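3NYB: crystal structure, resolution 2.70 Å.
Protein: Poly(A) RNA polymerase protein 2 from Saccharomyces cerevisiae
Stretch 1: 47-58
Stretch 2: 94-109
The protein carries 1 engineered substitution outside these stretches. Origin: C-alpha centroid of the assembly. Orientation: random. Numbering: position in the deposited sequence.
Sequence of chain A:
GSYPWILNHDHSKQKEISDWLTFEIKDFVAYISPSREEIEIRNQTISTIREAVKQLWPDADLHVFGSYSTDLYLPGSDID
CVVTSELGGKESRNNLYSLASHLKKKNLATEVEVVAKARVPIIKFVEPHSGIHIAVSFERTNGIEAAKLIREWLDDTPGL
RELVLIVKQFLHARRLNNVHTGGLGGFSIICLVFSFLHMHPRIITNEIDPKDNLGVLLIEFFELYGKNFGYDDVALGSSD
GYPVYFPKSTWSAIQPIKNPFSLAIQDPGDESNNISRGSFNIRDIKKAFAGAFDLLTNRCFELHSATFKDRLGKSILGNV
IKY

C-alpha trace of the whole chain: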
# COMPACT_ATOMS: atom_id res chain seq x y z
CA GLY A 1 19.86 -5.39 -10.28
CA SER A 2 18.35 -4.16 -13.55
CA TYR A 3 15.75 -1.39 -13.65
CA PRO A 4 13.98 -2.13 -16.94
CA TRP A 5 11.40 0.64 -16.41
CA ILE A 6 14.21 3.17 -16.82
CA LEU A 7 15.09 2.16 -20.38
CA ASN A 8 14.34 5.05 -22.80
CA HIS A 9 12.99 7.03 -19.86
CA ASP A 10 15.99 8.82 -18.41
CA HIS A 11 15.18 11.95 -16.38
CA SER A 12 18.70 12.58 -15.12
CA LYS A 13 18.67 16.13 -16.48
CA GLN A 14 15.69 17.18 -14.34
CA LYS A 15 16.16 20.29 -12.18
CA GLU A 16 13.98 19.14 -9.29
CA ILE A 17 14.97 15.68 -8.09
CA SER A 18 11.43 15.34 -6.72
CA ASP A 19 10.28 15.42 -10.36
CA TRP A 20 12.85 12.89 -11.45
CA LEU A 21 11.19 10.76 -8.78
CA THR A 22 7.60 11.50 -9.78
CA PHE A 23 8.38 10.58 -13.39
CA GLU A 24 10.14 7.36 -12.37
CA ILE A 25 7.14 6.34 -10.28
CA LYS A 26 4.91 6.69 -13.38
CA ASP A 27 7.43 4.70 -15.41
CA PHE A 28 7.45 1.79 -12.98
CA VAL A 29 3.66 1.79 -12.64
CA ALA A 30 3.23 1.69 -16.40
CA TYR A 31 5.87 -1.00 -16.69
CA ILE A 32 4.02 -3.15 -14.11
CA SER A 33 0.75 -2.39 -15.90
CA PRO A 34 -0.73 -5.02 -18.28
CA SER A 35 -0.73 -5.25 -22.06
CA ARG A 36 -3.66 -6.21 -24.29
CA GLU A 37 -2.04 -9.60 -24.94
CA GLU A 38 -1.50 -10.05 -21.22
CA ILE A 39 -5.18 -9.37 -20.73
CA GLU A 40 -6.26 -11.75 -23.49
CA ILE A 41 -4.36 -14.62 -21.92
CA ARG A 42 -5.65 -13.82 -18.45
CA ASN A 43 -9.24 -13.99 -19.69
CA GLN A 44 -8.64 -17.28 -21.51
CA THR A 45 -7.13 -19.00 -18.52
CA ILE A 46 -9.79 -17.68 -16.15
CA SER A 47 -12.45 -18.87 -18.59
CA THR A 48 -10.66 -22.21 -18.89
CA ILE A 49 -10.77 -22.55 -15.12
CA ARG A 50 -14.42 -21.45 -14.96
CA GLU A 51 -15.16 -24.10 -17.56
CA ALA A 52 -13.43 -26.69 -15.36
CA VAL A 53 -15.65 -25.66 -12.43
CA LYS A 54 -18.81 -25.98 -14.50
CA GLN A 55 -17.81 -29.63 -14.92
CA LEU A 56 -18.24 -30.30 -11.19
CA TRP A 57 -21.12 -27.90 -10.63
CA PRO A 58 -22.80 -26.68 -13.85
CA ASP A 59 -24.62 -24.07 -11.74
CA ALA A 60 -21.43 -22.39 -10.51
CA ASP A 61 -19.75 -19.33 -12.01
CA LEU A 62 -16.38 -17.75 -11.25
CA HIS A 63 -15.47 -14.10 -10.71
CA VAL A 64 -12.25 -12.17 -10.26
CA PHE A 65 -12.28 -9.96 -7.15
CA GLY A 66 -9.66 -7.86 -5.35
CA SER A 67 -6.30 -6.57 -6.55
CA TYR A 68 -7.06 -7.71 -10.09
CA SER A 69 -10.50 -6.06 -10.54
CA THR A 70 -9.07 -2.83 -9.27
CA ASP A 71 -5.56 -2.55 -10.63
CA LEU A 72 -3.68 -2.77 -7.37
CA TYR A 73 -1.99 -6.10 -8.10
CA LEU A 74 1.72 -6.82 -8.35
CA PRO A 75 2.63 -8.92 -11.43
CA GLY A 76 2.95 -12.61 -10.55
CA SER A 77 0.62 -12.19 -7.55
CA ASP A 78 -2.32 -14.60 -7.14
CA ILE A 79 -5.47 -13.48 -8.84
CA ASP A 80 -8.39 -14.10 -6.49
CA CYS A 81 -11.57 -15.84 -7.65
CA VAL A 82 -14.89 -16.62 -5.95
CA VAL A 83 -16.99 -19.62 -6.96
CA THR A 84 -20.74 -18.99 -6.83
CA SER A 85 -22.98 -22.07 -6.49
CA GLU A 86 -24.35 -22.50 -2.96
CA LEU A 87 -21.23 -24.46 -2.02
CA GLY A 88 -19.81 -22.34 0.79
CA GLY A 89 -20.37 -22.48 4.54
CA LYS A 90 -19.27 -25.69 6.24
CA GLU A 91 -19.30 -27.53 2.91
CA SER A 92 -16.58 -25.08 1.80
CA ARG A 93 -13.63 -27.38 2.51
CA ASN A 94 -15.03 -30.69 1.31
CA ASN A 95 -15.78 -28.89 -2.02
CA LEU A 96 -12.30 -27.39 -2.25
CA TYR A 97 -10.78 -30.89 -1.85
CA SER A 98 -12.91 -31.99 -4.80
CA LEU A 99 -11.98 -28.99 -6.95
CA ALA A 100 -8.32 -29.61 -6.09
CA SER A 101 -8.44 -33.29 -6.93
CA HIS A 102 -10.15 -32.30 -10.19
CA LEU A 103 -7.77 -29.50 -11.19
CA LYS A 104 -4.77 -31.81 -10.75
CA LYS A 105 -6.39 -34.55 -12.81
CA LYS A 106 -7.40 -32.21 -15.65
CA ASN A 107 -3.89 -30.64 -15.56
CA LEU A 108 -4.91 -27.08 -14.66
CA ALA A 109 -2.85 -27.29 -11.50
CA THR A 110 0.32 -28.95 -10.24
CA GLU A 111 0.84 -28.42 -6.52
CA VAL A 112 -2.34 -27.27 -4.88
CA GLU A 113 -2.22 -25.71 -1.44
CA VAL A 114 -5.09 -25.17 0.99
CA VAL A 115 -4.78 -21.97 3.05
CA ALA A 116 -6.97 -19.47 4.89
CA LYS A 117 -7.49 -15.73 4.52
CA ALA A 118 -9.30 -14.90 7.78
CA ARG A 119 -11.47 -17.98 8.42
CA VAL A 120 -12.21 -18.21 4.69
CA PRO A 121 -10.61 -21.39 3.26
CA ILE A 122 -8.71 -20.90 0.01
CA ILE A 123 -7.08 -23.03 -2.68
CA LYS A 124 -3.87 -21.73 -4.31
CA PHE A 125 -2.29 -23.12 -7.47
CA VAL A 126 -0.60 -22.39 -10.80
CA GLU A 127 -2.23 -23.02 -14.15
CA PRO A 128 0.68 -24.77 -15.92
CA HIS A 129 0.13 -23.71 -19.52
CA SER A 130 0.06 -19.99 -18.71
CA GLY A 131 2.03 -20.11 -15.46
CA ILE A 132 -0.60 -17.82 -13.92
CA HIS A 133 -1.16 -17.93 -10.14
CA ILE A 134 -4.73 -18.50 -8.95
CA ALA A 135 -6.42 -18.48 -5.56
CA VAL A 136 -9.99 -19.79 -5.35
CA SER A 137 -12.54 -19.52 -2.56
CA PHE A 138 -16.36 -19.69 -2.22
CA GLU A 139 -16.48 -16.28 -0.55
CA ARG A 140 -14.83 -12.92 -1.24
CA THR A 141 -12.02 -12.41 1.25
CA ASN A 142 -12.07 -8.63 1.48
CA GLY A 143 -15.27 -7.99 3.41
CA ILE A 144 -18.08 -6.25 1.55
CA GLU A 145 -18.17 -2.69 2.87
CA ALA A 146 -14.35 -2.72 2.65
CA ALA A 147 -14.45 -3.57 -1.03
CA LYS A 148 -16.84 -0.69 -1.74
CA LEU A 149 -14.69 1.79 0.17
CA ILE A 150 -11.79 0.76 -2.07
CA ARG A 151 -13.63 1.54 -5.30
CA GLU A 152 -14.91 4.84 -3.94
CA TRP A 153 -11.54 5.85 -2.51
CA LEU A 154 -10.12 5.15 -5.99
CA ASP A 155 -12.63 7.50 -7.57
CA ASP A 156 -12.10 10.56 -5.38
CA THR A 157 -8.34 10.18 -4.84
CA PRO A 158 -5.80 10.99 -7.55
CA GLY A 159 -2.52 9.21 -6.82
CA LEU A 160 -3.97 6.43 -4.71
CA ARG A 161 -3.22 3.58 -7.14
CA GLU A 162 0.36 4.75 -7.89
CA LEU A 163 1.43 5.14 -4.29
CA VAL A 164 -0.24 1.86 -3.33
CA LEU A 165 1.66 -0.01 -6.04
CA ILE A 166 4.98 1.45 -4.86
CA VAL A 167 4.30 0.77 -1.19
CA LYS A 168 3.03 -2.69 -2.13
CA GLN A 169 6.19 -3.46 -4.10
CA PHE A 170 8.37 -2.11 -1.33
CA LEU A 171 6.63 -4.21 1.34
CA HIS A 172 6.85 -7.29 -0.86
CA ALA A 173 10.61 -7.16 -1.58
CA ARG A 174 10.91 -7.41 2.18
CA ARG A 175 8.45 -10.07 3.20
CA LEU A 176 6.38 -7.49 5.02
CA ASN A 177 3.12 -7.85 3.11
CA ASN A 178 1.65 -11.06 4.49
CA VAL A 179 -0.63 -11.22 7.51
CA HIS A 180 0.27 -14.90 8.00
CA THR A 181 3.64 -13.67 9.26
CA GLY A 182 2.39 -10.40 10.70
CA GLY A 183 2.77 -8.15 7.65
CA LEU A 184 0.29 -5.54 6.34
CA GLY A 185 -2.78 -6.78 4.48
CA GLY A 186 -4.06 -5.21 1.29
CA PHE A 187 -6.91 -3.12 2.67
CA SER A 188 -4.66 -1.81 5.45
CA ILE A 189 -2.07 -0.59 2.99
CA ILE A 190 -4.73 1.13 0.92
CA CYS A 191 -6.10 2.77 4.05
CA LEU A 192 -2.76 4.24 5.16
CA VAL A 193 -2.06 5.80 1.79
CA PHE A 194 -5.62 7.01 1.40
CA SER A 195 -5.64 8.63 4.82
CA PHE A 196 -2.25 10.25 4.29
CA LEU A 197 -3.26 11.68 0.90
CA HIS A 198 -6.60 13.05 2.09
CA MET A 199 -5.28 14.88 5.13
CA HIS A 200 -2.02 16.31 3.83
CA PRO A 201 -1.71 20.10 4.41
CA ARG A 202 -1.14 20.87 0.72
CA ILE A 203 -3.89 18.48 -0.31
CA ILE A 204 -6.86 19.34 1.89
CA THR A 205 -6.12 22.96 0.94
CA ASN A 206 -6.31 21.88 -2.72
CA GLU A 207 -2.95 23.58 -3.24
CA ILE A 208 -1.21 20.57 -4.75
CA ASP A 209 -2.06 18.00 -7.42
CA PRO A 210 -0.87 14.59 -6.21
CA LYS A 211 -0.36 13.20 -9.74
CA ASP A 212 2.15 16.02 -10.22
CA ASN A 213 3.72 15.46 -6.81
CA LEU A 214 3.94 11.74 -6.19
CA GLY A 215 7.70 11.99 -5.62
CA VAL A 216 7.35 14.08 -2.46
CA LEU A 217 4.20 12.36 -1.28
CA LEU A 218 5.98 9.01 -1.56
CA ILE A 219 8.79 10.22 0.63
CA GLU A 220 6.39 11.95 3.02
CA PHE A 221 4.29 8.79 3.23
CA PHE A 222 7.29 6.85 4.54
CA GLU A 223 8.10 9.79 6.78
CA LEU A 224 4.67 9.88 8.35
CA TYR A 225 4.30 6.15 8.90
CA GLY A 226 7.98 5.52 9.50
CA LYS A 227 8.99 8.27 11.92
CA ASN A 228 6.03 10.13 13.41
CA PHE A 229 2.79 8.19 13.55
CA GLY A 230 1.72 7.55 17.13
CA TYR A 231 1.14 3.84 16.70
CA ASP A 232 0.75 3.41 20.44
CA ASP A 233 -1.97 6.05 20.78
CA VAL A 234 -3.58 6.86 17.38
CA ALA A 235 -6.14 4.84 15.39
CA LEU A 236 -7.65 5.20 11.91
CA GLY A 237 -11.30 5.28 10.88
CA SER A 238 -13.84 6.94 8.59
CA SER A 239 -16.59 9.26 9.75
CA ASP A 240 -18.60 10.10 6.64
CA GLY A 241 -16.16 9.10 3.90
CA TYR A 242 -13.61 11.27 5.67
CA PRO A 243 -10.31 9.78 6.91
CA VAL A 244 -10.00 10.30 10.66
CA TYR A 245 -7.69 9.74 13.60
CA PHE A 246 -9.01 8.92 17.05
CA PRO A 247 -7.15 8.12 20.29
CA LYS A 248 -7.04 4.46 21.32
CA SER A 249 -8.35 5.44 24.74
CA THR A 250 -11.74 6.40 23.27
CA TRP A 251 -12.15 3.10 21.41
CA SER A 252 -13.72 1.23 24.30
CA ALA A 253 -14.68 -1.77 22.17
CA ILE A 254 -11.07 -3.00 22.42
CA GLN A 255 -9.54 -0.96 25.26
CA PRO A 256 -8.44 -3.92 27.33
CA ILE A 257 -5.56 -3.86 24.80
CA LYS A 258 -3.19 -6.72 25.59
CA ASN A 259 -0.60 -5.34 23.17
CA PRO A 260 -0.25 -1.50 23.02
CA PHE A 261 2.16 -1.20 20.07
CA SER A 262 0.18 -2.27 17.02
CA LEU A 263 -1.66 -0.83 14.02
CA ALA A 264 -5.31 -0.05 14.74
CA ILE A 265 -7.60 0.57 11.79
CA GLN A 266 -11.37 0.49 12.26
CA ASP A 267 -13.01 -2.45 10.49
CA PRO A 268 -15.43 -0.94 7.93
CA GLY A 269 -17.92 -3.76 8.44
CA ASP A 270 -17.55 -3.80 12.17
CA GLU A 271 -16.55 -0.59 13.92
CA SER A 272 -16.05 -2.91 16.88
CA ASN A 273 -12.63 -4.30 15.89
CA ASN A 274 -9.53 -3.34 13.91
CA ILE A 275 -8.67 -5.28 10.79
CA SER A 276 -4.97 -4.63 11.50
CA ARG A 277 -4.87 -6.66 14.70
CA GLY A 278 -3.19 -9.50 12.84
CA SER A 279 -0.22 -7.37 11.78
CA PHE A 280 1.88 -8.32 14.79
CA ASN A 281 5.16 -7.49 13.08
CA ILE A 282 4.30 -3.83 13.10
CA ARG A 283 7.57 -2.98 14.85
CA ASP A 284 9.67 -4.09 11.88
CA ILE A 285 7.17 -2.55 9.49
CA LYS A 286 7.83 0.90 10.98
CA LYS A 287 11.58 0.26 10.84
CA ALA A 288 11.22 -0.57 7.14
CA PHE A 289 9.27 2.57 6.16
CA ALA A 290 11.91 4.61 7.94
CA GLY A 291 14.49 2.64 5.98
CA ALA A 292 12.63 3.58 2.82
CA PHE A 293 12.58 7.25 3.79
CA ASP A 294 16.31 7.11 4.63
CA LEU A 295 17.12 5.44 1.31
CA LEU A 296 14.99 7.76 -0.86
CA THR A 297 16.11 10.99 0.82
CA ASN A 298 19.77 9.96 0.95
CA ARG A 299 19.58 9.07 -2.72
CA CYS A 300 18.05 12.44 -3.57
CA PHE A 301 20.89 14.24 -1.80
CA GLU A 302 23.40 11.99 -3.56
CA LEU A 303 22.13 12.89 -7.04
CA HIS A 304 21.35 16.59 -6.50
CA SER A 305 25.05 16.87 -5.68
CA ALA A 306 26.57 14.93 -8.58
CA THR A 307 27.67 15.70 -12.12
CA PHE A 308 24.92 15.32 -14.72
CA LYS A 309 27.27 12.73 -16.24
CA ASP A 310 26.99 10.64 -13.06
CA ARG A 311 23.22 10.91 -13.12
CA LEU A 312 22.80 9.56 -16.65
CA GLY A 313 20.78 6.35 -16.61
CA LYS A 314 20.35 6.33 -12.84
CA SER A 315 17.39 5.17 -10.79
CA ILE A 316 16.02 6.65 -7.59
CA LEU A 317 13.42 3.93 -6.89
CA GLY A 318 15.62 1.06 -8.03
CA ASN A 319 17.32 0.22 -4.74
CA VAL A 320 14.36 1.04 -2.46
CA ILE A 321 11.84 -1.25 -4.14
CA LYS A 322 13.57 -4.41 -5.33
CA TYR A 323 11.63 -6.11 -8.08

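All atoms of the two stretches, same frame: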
# COMPACT_ATOMS: atom_id res chain seq x y z
N SER A 47 -11.29 -18.22 -17.98
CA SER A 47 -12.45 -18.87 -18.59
C SER A 47 -12.24 -20.38 -18.60
O SER A 47 -13.17 -21.14 -18.33
CB SER A 47 -12.70 -18.34 -20.00
OG SER A 47 -14.00 -18.70 -20.44
N THR A 48 -11.02 -20.80 -18.90
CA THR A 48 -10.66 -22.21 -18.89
C THR A 48 -10.90 -22.81 -17.51
O THR A 48 -11.41 -23.92 -17.37
CB THR A 48 -9.18 -22.40 -19.31
OG1 THR A 48 -9.05 -22.19 -20.72
CG2 THR A 48 -8.70 -23.80 -18.98
N ILE A 49 -10.55 -22.06 -16.47
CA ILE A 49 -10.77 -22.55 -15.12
C ILE A 49 -12.26 -22.55 -14.75
O ILE A 49 -12.74 -23.48 -14.10
CB ILE A 49 -9.93 -21.78 -14.10
CG1 ILE A 49 -8.46 -22.18 -14.25
CG2 ILE A 49 -10.40 -22.05 -12.69
CD1 ILE A 49 -7.49 -21.15 -13.75
N ARG A 50 -12.97 -21.51 -15.18
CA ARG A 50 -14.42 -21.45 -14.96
C ARG A 50 -15.05 -22.68 -15.58
O ARG A 50 -15.87 -23.37 -14.96
CB ARG A 50 -15.01 -20.18 -15.56
CG ARG A 50 -16.53 -20.07 -15.42
CD ARG A 50 -17.10 -18.84 -16.14
NE ARG A 50 -16.64 -17.59 -15.54
CZ ARG A 50 -15.67 -16.83 -16.04
NH1 ARG A 50 -15.07 -17.18 -17.18
NH2 ARG A 50 -15.32 -15.71 -15.42
N GLU A 51 -14.64 -22.97 -16.81
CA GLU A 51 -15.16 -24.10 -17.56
C GLU A 51 -14.89 -25.41 -16.82
O GLU A 51 -15.72 -26.31 -16.82
CB GLU A 51 -14.60 -24.08 -18.99
CG GLU A 51 -14.95 -25.29 -19.84
CD GLU A 51 -13.73 -26.13 -20.20
OE1 GLU A 51 -13.85 -27.00 -21.09
OE2 GLU A 51 -12.65 -25.93 -19.59
N ALA A 52 -13.75 -25.50 -16.15
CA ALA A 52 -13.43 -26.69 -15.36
C ALA A 52 -14.30 -26.81 -14.10
O ALA A 52 -14.52 -27.90 -13.60
CB ALA A 52 -11.96 -26.73 -14.98
N VAL A 53 -14.78 -25.67 -13.60
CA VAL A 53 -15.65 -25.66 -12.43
C VAL A 53 -17.06 -26.08 -12.83
O VAL A 53 -17.70 -26.88 -12.14
CB VAL A 53 -15.66 -24.26 -11.76
CG1 VAL A 53 -16.66 -24.22 -10.62
CG2 VAL A 53 -14.26 -23.91 -11.24
N LYS A 54 -17.53 -25.57 -13.96
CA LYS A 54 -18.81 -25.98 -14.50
C LYS A 54 -18.92 -27.50 -14.53
O LYS A 54 -19.99 -28.05 -14.28
CB LYS A 54 -18.99 -25.42 -15.92
CG LYS A 54 -19.14 -23.90 -16.01
CD LYS A 54 -20.23 -23.40 -15.09
CE LYS A 54 -21.08 -22.32 -15.75
NZ LYS A 54 -20.25 -21.31 -16.46
N GLN A 55 -17.81 -28.17 -14.83
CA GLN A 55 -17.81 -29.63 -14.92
C GLN A 55 -18.19 -30.34 -13.62
O GLN A 55 -18.77 -31.43 -13.67
CB GLN A 55 -16.45 -30.14 -15.38
CG GLN A 55 -16.22 -29.99 -16.86
CD GLN A 55 -14.76 -30.04 -17.21
OE1 GLN A 55 -14.39 -29.94 -18.38
NE2 GLN A 55 -13.91 -30.20 -16.20
N LEU A 56 -17.84 -29.75 -12.48
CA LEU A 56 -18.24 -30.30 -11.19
C LEU A 56 -19.64 -29.83 -10.82
O LEU A 56 -20.48 -30.62 -10.37
CB LEU A 56 -17.28 -29.88 -10.08
CG LEU A 56 -15.83 -30.35 -10.13
CD1 LEU A 56 -15.13 -30.04 -8.82
CD2 LEU A 56 -15.73 -31.84 -10.44
N TRP A 57 -19.88 -28.54 -11.01
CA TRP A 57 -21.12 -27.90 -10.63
C TRP A 57 -21.53 -26.96 -11.75
O TRP A 57 -21.10 -25.82 -11.78
CB TRP A 57 -20.92 -27.09 -9.34
CG TRP A 57 -20.25 -27.88 -8.26
CD1 TRP A 57 -20.80 -28.90 -7.53
CD2 TRP A 57 -18.92 -27.73 -7.78
NE1 TRP A 57 -19.90 -29.38 -6.63
CE2 TRP A 57 -18.70 -28.67 -6.76
CE3 TRP A 57 -17.85 -26.87 -8.11
CZ2 TRP A 57 -17.52 -28.80 -6.06
CZ3 TRP A 57 -16.66 -27.00 -7.42
CH2 TRP A 57 -16.50 -27.95 -6.41
N PRO A 58 -22.36 -27.46 -12.68
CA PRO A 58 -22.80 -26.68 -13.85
C PRO A 58 -23.53 -25.39 -13.48
O PRO A 58 -23.65 -24.49 -14.33
CB PRO A 58 -23.73 -27.65 -14.59
CG PRO A 58 -24.04 -28.72 -13.59
CD PRO A 58 -22.81 -28.85 -12.78
N ASN A 94 -14.73 -29.48 2.07
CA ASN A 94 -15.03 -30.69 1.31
C ASN A 94 -15.08 -30.43 -0.20
O ASN A 94 -14.58 -31.23 -0.99
CB ASN A 94 -16.39 -31.20 1.75
CG ASN A 94 -16.41 -31.66 3.21
OD1 ASN A 94 -15.37 -32.01 3.84
ND2 ASN A 94 -17.60 -31.68 3.76
N ASN A 95 -15.63 -29.28 -0.60
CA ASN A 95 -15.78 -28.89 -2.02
C ASN A 95 -14.46 -28.41 -2.61
O ASN A 95 -14.19 -28.61 -3.79
CB ASN A 95 -16.87 -27.81 -2.20
CG ASN A 95 -18.29 -28.40 -2.06
OD1 ASN A 95 -18.49 -29.62 -2.22
ND2 ASN A 95 -19.27 -27.55 -1.80
N LEU A 96 -13.63 -27.76 -1.79
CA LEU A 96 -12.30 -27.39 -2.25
C LEU A 96 -11.45 -28.65 -2.52
O LEU A 96 -10.74 -28.71 -3.52
CB LEU A 96 -11.60 -26.44 -1.28
CG LEU A 96 -12.10 -24.99 -1.15
CD1 LEU A 96 -11.65 -24.34 0.16
CD2 LEU A 96 -11.67 -24.12 -2.33
N TYR A 97 -11.53 -29.65 -1.64
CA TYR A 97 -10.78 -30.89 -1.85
C TYR A 97 -11.14 -31.49 -3.20
O TYR A 97 -10.27 -32.00 -3.92
CB TYR A 97 -11.03 -31.90 -0.72
CG TYR A 97 -10.80 -31.35 0.67
CD1 TYR A 97 -11.68 -31.65 1.71
CD2 TYR A 97 -9.72 -30.52 0.94
CE1 TYR A 97 -11.48 -31.15 2.98
CE2 TYR A 97 -9.51 -30.01 2.21
CZ TYR A 97 -10.39 -30.34 3.23
OH TYR A 97 -10.19 -29.83 4.49
N SER A 98 -12.42 -31.42 -3.55
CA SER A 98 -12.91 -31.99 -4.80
C SER A 98 -12.44 -31.20 -6.01
O SER A 98 -12.05 -31.78 -7.03
CB SER A 98 -14.44 -32.04 -4.80
OG SER A 98 -14.91 -32.72 -3.65
N LEU A 99 -12.49 -29.88 -5.91
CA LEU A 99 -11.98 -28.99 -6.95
C LEU A 99 -10.49 -29.23 -7.15
O LEU A 99 -10.01 -29.32 -8.28
CB LEU A 99 -12.22 -27.54 -6.54
CG LEU A 99 -11.75 -26.45 -7.50
CD1 LEU A 99 -12.12 -26.77 -8.95
CD2 LEU A 99 -12.33 -25.09 -7.08
N ALA A 100 -9.75 -29.33 -6.04
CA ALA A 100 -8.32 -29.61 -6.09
C ALA A 100 -8.05 -30.90 -6.83
O ALA A 100 -7.36 -30.92 -7.85
CB ALA A 100 -7.72 -29.67 -4.68
N SER A 101 -8.59 -31.99 -6.29
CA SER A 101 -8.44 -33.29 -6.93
C SER A 101 -8.70 -33.19 -8.43
O SER A 101 -7.98 -33.77 -9.24
CB SER A 101 -9.39 -34.29 -6.30
OG SER A 101 -8.82 -35.56 -6.26
N HIS A 102 -9.71 -32.41 -8.80
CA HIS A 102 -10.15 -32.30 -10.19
C HIS A 102 -9.19 -31.47 -11.05
O HIS A 102 -8.88 -31.82 -12.19
CB HIS A 102 -11.58 -31.73 -10.22
CG HIS A 102 -12.17 -31.60 -11.60
ND1 HIS A 102 -12.71 -30.42 -12.06
CD2 HIS A 102 -12.32 -32.50 -12.59
CE1 HIS A 102 -13.16 -30.59 -13.28
NE2 HIS A 102 -12.93 -31.84 -13.64
N LEU A 103 -8.73 -30.35 -10.50
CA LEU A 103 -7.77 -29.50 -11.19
C LEU A 103 -6.51 -30.28 -11.55
O LEU A 103 -6.02 -30.21 -12.68
CB LEU A 103 -7.42 -28.28 -10.33
CG LEU A 103 -8.18 -26.99 -10.63
CD1 LEU A 103 -9.41 -27.28 -11.46
CD2 LEU A 103 -8.52 -26.20 -9.36
N LYS A 104 -5.99 -31.04 -10.58
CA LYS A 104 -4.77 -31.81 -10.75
C LYS A 104 -4.94 -32.80 -11.89
O LYS A 104 -4.11 -32.90 -12.79
CB LYS A 104 -4.44 -32.57 -9.47
CG LYS A 104 -4.54 -31.76 -8.18
CD LYS A 104 -3.16 -31.46 -7.58
CE LYS A 104 -2.71 -32.56 -6.62
NZ LYS A 104 -1.30 -32.36 -6.15
N LYS A 105 -6.05 -33.53 -11.83
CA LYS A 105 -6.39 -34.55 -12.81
C LYS A 105 -6.53 -33.99 -14.23
O LYS A 105 -5.99 -34.55 -15.20
CB LYS A 105 -7.67 -35.26 -12.36
CG LYS A 105 -8.13 -36.40 -13.25
CD LYS A 105 -8.43 -37.66 -12.43
CE LYS A 105 -8.92 -38.82 -13.29
NZ LYS A 105 -10.37 -38.74 -13.64
N LYS A 106 -7.22 -32.86 -14.36
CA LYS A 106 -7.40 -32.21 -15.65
C LYS A 106 -6.19 -31.35 -16.06
O LYS A 106 -6.22 -30.67 -17.10
CB LYS A 106 -8.69 -31.36 -15.64
CG LYS A 106 -9.98 -32.14 -15.43
CD LYS A 106 -10.58 -32.60 -16.74
CE LYS A 106 -10.88 -31.40 -17.65
NZ LYS A 106 -11.58 -31.74 -18.93
N ASN A 107 -5.13 -31.37 -15.25
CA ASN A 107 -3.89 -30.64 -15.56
C ASN A 107 -3.95 -29.11 -15.57
O ASN A 107 -3.19 -28.47 -16.30
CB ASN A 107 -3.27 -31.13 -16.87
CG ASN A 107 -2.44 -32.38 -16.69
OD1 ASN A 107 -1.40 -32.36 -16.03
ND2 ASN A 107 -2.90 -33.49 -17.28
N LEU A 108 -4.83 -28.53 -14.76
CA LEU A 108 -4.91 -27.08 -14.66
C LEU A 108 -4.20 -26.61 -13.40
O LEU A 108 -4.18 -25.43 -13.08
CB LEU A 108 -6.36 -26.60 -14.69
CG LEU A 108 -7.04 -27.01 -16.00
CD1 LEU A 108 -8.53 -26.70 -16.00
CD2 LEU A 108 -6.35 -26.34 -17.18
N ALA A 109 -3.60 -27.57 -12.70
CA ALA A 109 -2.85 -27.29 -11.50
C ALA A 109 -1.80 -28.37 -11.28
O ALA A 109 -2.02 -29.53 -11.62
CB ALA A 109 -3.79 -27.23 -10.30

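Two helices, 47-54 and 94-105, meet with an angle of 119° between their directions and an axial closest approach of 10.8 Å. Ala52 points toward the partner, its CB 3.6 Å from Leu108 CD1 and 4.4 Å from Leu103 CD1. With only a methyl there, the space beside the helix is filled from the other side. Leu108 can reach it because the chain turns after the helix: Asn107 takes a positive phi in a Schellman motif, and Leu108 N bonds back to Leu103 O at 2.9 Å. Leu108, in the common m,t rotamer, then also places CD2 3.9 Å from Thr48 CG2, one turn before Ala52.

His102 organizes the middle. Its chi1 is t and its ring lies against the first stretch, with His102 CE1 3.0 Å from Ala52 O at the ring edge. Leu56, also m,t, covers one face: its CD2 stands 3.8 Å from the centroid of the His102 ring, 15° off the normal, a CH-pi contact. The same side chain sends Leu56 CD1 to within 3.8 Å of Leu99 CA, so Leu56 packs on both Leu99 and His102.

Gln55, extended at chi2, brings NE2 3.2 Å from His102 NE2, while Gln55 OE1 accepts a weak hydrogen bond from Lys106 NZ at 3.4 Å. Lys106 reaches it through three successive m torsions, a folded path from an exposed position.

Leu99 departs from the m,t pattern: its t,p rotamer puts CD1 4.2 Å from Val53 CG2 and 4.4 Å from Leu56 CD1. Trp57 starts sideways, but chi1 at -50° and chi2 at -72° carry the indole inward, edge first, with CH2 3.6 Å from Asn95 O and 4.3 Å from Leu99 CB.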